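Local coordinates for delta-aminolevulinic acid dehydratase (Toxoplasma gondii ME49, PDB 3OBK), which catalyses the condensation of two molecules of 5-aminolevulinic acid to porphobilinogen, an early step of tetrapyrrole biosynthesis, as an octameric enzyme, at the interface of chains A and B. Numbering follows the deposited sequence. Chains: chain A/B, Delta-aminolevulinic acid dehydratase.

Contact 1: the interface of chains A and B. Residues chain A 178, 204-206, 262; chain B 25, 28.
The side-chain amine nitrogen NZ of B:Lys28 is gripped by three oxygens of chain A: the main-chain carbonyls of A:Asp204 and A:Asp178 and the hydroxyl of A:Ser206. Porphobilinogen synthases carry an N-terminal arm that reaches onto a neighbouring TIM-barrel subunit, and here the arm of chain B plants two basic side chains on chain A. The shortest of the three hydrogen bonds runs from B:Lys28 NZ to A:Asp204 O at 2.7 Å. A second goes from B:Lys28 NZ to A:Asp178 O at 3.0 Å, and in both cases the donor is tilted 29° out of the carbonyl plane. The third links B:Lys28 NZ to A:Ser206 OG at 3.1 Å. That OG points back from the carbonyl carbon, on the side of the backbone N (chi1 -58°), and so faces the lysine end. The lysine chain is bent at chi3 and again, more gently, at chi4, and its CD and CE pass the A:Asp204 carbonyl before NZ reaches it. The carboxylates of A:Asp178 and A:Asp204 do not touch the amine: A:Asp178 OD1 lies 5.1 Å and A:Asp204 OD1 5.3 Å from B:Lys28 NZ, near enough that both acids may favour its positive charge at longer range.

B:Arg25, from the 3-10 helix 23-27, makes the second anchor. B:Arg25 NE forms a salt bridge with A:Asp262 OD1 at 2.8 Å, a nearly straight hydrogen bond that enters the syn lone pair of the oxygen. OD1 lies in the guanidinium plane, at the edge occupied by NE, whereas the carboxylate plane is turned 75° against it. The N-H points to OD1 and not to A:Asp262 OD2, which is 3.1 Å from B:Arg25 NE, and the contact is a one-point bond. A bend at chi3 swings the guanidinium away from the extended start of the arginine chain, while B:Arg25 CD remains 3.9 Å from A:Asp262 CG and packs beside A:Ser206 CA.

Contact 2: the interface of chains A and B. Residues chain A 195, 198-199, 203; chain B 10, 16, 19-20, 25.
One face of the B:Trp16 indole is turned to the C-terminal end of helix 189-199 of chain A, with the carbonyl oxygen of A:Asp198 4.2 Å above the plane, over the ring centre. This is the outer stretch of the N-terminal arm that porphobilinogen synthase lays on its neighbour. The benzo part of the ring carries the apolar contact: B:Trp16 CH2 meets A:Met199 CG at 3.6 Å, and CZ2 meets A:Asp198 CB. B:Trp16 extends from strand 15-16 toward the helix because its chi1 of 172° sets CG opposite the backbone N.

At the pyrrole edge, water 3 lies in the ring plane and pairs with B:Trp16 NE1 at 2.6 Å, nearly in line with the N-H. The same water contacts B:Ile19 O and A:Asp198 OD2, the latter at 2.8 Å. Water 2 joins that carboxylate oxygen to B:Gln20 OE1, so A:Asp198 OD2 meets the arm through two waters. Over the same face as A:Asp198 O, water 1 links that carbonyl to B:Asn10 ND2, 3.0 Å from the amide nitrogen.

The terminal nitrogens of B:Arg25 take separate carbonyls, both close to the guanidinium plane. B:Arg25 NH2 donates to A:Thr203 O at 2.7 Å, and B:Arg25 NH1 to B:Gln20 O at 2.8 Å within its own chain. This second bond, in the carbonyl plane of B:Gln20, ties the guanidinium to the arm and should limit its rotation.

Contact 1: the interface of chains A and B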
loop_
_atom_site.group_PDB
_atom_site.type_symbol
_atom_site.label_atom_id
_atom_site.label_comp_id
_atom_site.label_asym_id
_atom_site.label_seq_id
_atom_site.Cartn_x
_atom_site.Cartn_y
_atom_site.Cartn_z
ATOM N N ASP A 178 -33.570 11.750 -15.753
ATOM C CA ASP A 178 -32.327 11.188 -16.296
ATOM C C ASP A 178 -31.618 10.340 -15.258
ATOM O O ASP A 178 -31.050 9.280 -15.587
ATOM C CB ASP A 178 -31.404 12.300 -16.758
ATOM C CG ASP A 178 -31.986 13.081 -17.913
ATOM O OD1 ASP A 178 -31.953 12.563 -19.051
ATOM O OD2 ASP A 178 -32.494 14.202 -17.684
ATOM N N ASP A 204 -31.279 2.762 -19.074
ATOM C CA ASP A 204 -30.602 4.026 -19.391
ATOM C C ASP A 204 -30.608 4.963 -18.215
ATOM O O ASP A 204 -29.732 5.797 -18.090
ATOM C CB ASP A 204 -31.418 4.775 -20.486
ATOM C CG ASP A 204 -30.597 5.143 -21.683
ATOM O OD1 ASP A 204 -29.389 4.810 -21.726
ATOM O OD2 ASP A 204 -31.158 5.765 -22.604
ATOM N N THR A 205 -31.666 4.881 -17.417
ATOM C CA THR A 205 -31.850 5.741 -16.284
ATOM C C THR A 205 -30.775 5.456 -15.247
ATOM O O THR A 205 -30.595 4.311 -14.825
ATOM C CB THR A 205 -33.232 5.520 -15.659
ATOM O OG1 THR A 205 -34.249 5.772 -16.636
ATOM C CG2 THR A 205 -33.461 6.452 -14.486
ATOM N N SER A 206 -30.078 6.503 -14.830
ATOM C CA SER A 206 -28.975 6.405 -13.874
ATOM C C SER A 206 -29.425 6.448 -12.426
ATOM O O SER A 206 -30.548 6.839 -12.111
ATOM C CB SER A 206 -27.989 7.539 -14.096
ATOM O OG SER A 206 -27.488 7.521 -15.420
ATOM N N ASP A 262 -24.163 4.338 -10.402
ATOM C CA ASP A 262 -23.400 5.081 -11.380
ATOM C C ASP A 262 -22.553 6.195 -10.729
ATOM O O ASP A 262 -21.523 6.596 -11.285
ATOM C CB ASP A 262 -24.380 5.732 -12.374
ATOM C CG ASP A 262 -25.199 4.722 -13.139
ATOM O OD1 ASP A 262 -24.593 3.987 -13.959
ATOM O OD2 ASP A 262 -26.442 4.674 -12.963
ATOM N N ARG B 25 -23.760 4.457 -18.930
ATOM C CA ARG B 25 -24.690 5.452 -18.400
ATOM C C ARG B 25 -23.965 6.770 -18.136
ATOM O O ARG B 25 -24.520 7.877 -18.384
ATOM C CB ARG B 25 -25.395 4.966 -17.142
ATOM C CG ARG B 25 -26.509 3.996 -17.441
ATOM C CD ARG B 25 -27.352 3.654 -16.234
ATOM N NE ARG B 25 -26.695 2.676 -15.352
ATOM C CZ ARG B 25 -27.089 1.409 -15.151
ATOM N NH1 ARG B 25 -26.399 0.649 -14.313
ATOM N NH2 ARG B 25 -28.134 0.875 -15.786
ATOM N N LYS B 28 -23.755 8.994 -21.523
ATOM C CA LYS B 28 -25.077 9.115 -22.155
ATOM C C LYS B 28 -25.282 10.363 -23.021
ATOM O O LYS B 28 -25.934 10.325 -24.043
ATOM C CB LYS B 28 -26.117 9.179 -21.020
ATOM C CG LYS B 28 -27.160 8.109 -21.007
ATOM C CD LYS B 28 -27.639 7.782 -19.556
ATOM C CE LYS B 28 -28.202 8.942 -18.752
ATOM N NZ LYS B 28 -29.241 8.429 -17.802
#

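Contact 2: the interface of chains A and B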
loop_
_atom_site.group_PDB
_atom_site.type_symbol
_atom_site.label_atom_id
_atom_site.label_comp_id
_atom_site.label_asym_id
_atom_site.label_seq_id
_atom_site.Cartn_x
_atom_site.Cartn_y
_atom_site.Cartn_z
ATOM N N GLU A 195 -32.839 -3.140 -10.528
ATOM C CA GLU A 195 -33.398 -4.300 -11.202
ATOM C C GLU A 195 -34.784 -3.987 -11.679
ATOM O O GLU A 195 -35.151 -4.403 -12.771
ATOM C CB GLU A 195 -33.451 -5.509 -10.272
ATOM C CG GLU A 195 -33.634 -6.826 -10.993
ATOM C CD GLU A 195 -33.697 -8.050 -10.052
ATOM O OE1 GLU A 195 -32.632 -8.445 -9.523
ATOM O OE2 GLU A 195 -34.804 -8.631 -9.893
ATOM N N ASP A 198 -34.539 -1.912 -14.700
ATOM C CA ASP A 198 -34.080 -2.662 -15.851
ATOM C C ASP A 198 -35.169 -3.577 -16.378
ATOM O O ASP A 198 -35.332 -3.732 -17.575
ATOM C CB ASP A 198 -32.841 -3.457 -15.478
ATOM C CG ASP A 198 -31.654 -2.573 -15.167
ATOM O OD1 ASP A 198 -31.757 -1.320 -15.205
ATOM O OD2 ASP A 198 -30.594 -3.142 -14.898
ATOM N N MET A 199 -35.937 -4.167 -15.481
ATOM C CA MET A 199 -37.067 -4.968 -15.906
ATOM C C MET A 199 -38.129 -4.120 -16.591
ATOM O O MET A 199 -38.883 -4.643 -17.407
ATOM C CB MET A 199 -37.694 -5.704 -14.732
ATOM C CG MET A 199 -36.913 -6.904 -14.270
ATOM S SD MET A 199 -37.702 -7.690 -12.842
ATOM C CE MET A 199 -38.035 -6.304 -11.753
ATOM N N THR A 203 -33.104 0.848 -18.472
ATOM C CA THR A 203 -31.693 0.540 -18.211
ATOM C C THR A 203 -30.764 1.745 -18.395
ATOM O O THR A 203 -29.633 1.742 -17.912
ATOM C CB THR A 203 -31.197 -0.600 -19.103
ATOM O OG1 THR A 203 -31.338 -0.250 -20.482
ATOM C CG2 THR A 203 -31.970 -1.908 -18.809
ATOM N N ASN B 10 -36.961 -8.290 -20.902
ATOM C CA ASN B 10 -37.518 -7.371 -19.902
ATOM C C ASN B 10 -39.050 -7.531 -19.787
ATOM O O ASN B 10 -39.595 -8.519 -20.267
ATOM C CB ASN B 10 -37.057 -5.913 -20.162
ATOM C CG ASN B 10 -37.637 -5.291 -21.440
ATOM O OD1 ASN B 10 -38.685 -5.694 -21.951
ATOM N ND2 ASN B 10 -36.954 -4.270 -21.936
ATOM N N TRP B 16 -32.828 -8.349 -23.238
ATOM C CA TRP B 16 -32.299 -7.752 -22.021
ATOM C C TRP B 16 -31.119 -8.541 -21.445
ATOM O O TRP B 16 -31.207 -9.744 -21.237
ATOM C CB TRP B 16 -33.428 -7.584 -20.992
ATOM C CG TRP B 16 -32.924 -7.165 -19.654
ATOM C CD1 TRP B 16 -31.909 -6.284 -19.398
ATOM C CD2 TRP B 16 -33.389 -7.623 -18.375
ATOM N NE1 TRP B 16 -31.717 -6.164 -18.045
ATOM C CE2 TRP B 16 -32.611 -6.969 -17.390
ATOM C CE3 TRP B 16 -34.390 -8.519 -17.965
ATOM C CZ2 TRP B 16 -32.796 -7.178 -16.029
ATOM C CZ3 TRP B 16 -34.575 -8.724 -16.609
ATOM C CH2 TRP B 16 -33.772 -8.053 -15.653
ATOM N N ILE B 19 -27.080 -7.130 -16.663
ATOM C CA ILE B 19 -25.900 -6.664 -15.951
ATOM C C ILE B 19 -26.310 -5.487 -15.059
ATOM O O ILE B 19 -27.165 -4.694 -15.446
ATOM C CB ILE B 19 -24.726 -6.313 -16.905
ATOM C CG1 ILE B 19 -25.057 -5.148 -17.820
ATOM C CG2 ILE B 19 -24.341 -7.497 -17.770
ATOM C CD1 ILE B 19 -23.778 -4.486 -18.357
ATOM N N GLN B 20 -25.739 -5.397 -13.854
ATOM C CA GLN B 20 -26.125 -4.317 -12.920
ATOM C C GLN B 20 -25.384 -3.039 -13.262
ATOM O O GLN B 20 -26.010 -1.992 -13.425
ATOM C CB GLN B 20 -25.951 -4.698 -11.437
ATOM C CG GLN B 20 -26.942 -5.800 -10.987
ATOM C CD GLN B 20 -27.824 -5.395 -9.805
ATOM O OE1 GLN B 20 -29.060 -5.225 -9.950
ATOM N NE2 GLN B 20 -27.206 -5.250 -8.630
ATOM N N ARG B 25 -23.760 4.457 -18.930
ATOM C CA ARG B 25 -24.690 5.452 -18.400
ATOM C C ARG B 25 -23.965 6.770 -18.136
ATOM O O ARG B 25 -24.520 7.877 -18.384
ATOM C CB ARG B 25 -25.395 4.966 -17.142
ATOM C CG ARG B 25 -26.509 3.996 -17.441
ATOM C CD ARG B 25 -27.352 3.654 -16.234
ATOM N NE ARG B 25 -26.695 2.676 -15.352
ATOM C CZ ARG B 25 -27.089 1.409 -15.151
ATOM N NH1 ARG B 25 -26.399 0.649 -14.313
ATOM N NH2 ARG B 25 -28.134 0.875 -15.786
HETATM O O HOH W 1 -34.456 -3.914 -20.290
HETATM O O HOH W 2 -30.507 -5.044 -12.848
HETATM O O HOH W 3 -29.777 -4.907 -16.865
#

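The C-alpha centres of contact 1 and contact 2 are about 11 Å apart, and B:Arg25 belongs to both. Along chain B they follow one another: contact 2 takes the arm from strand 15-16 and its flanks, and contact 1 the 3-10 helix 23-27 and the loop after it. On chain A the loop between helix 189-199 and strand 206-211 connects them, since A:Thr203 lies in contact 2 and A:Asp204 in contact 1. The direct bonds of contact 1 give way to mainly water-bridged polar links in contact 2. Two-fold symmetry repeats both with the chains exchanged, consistent with reciprocal arm exchange in the octamer.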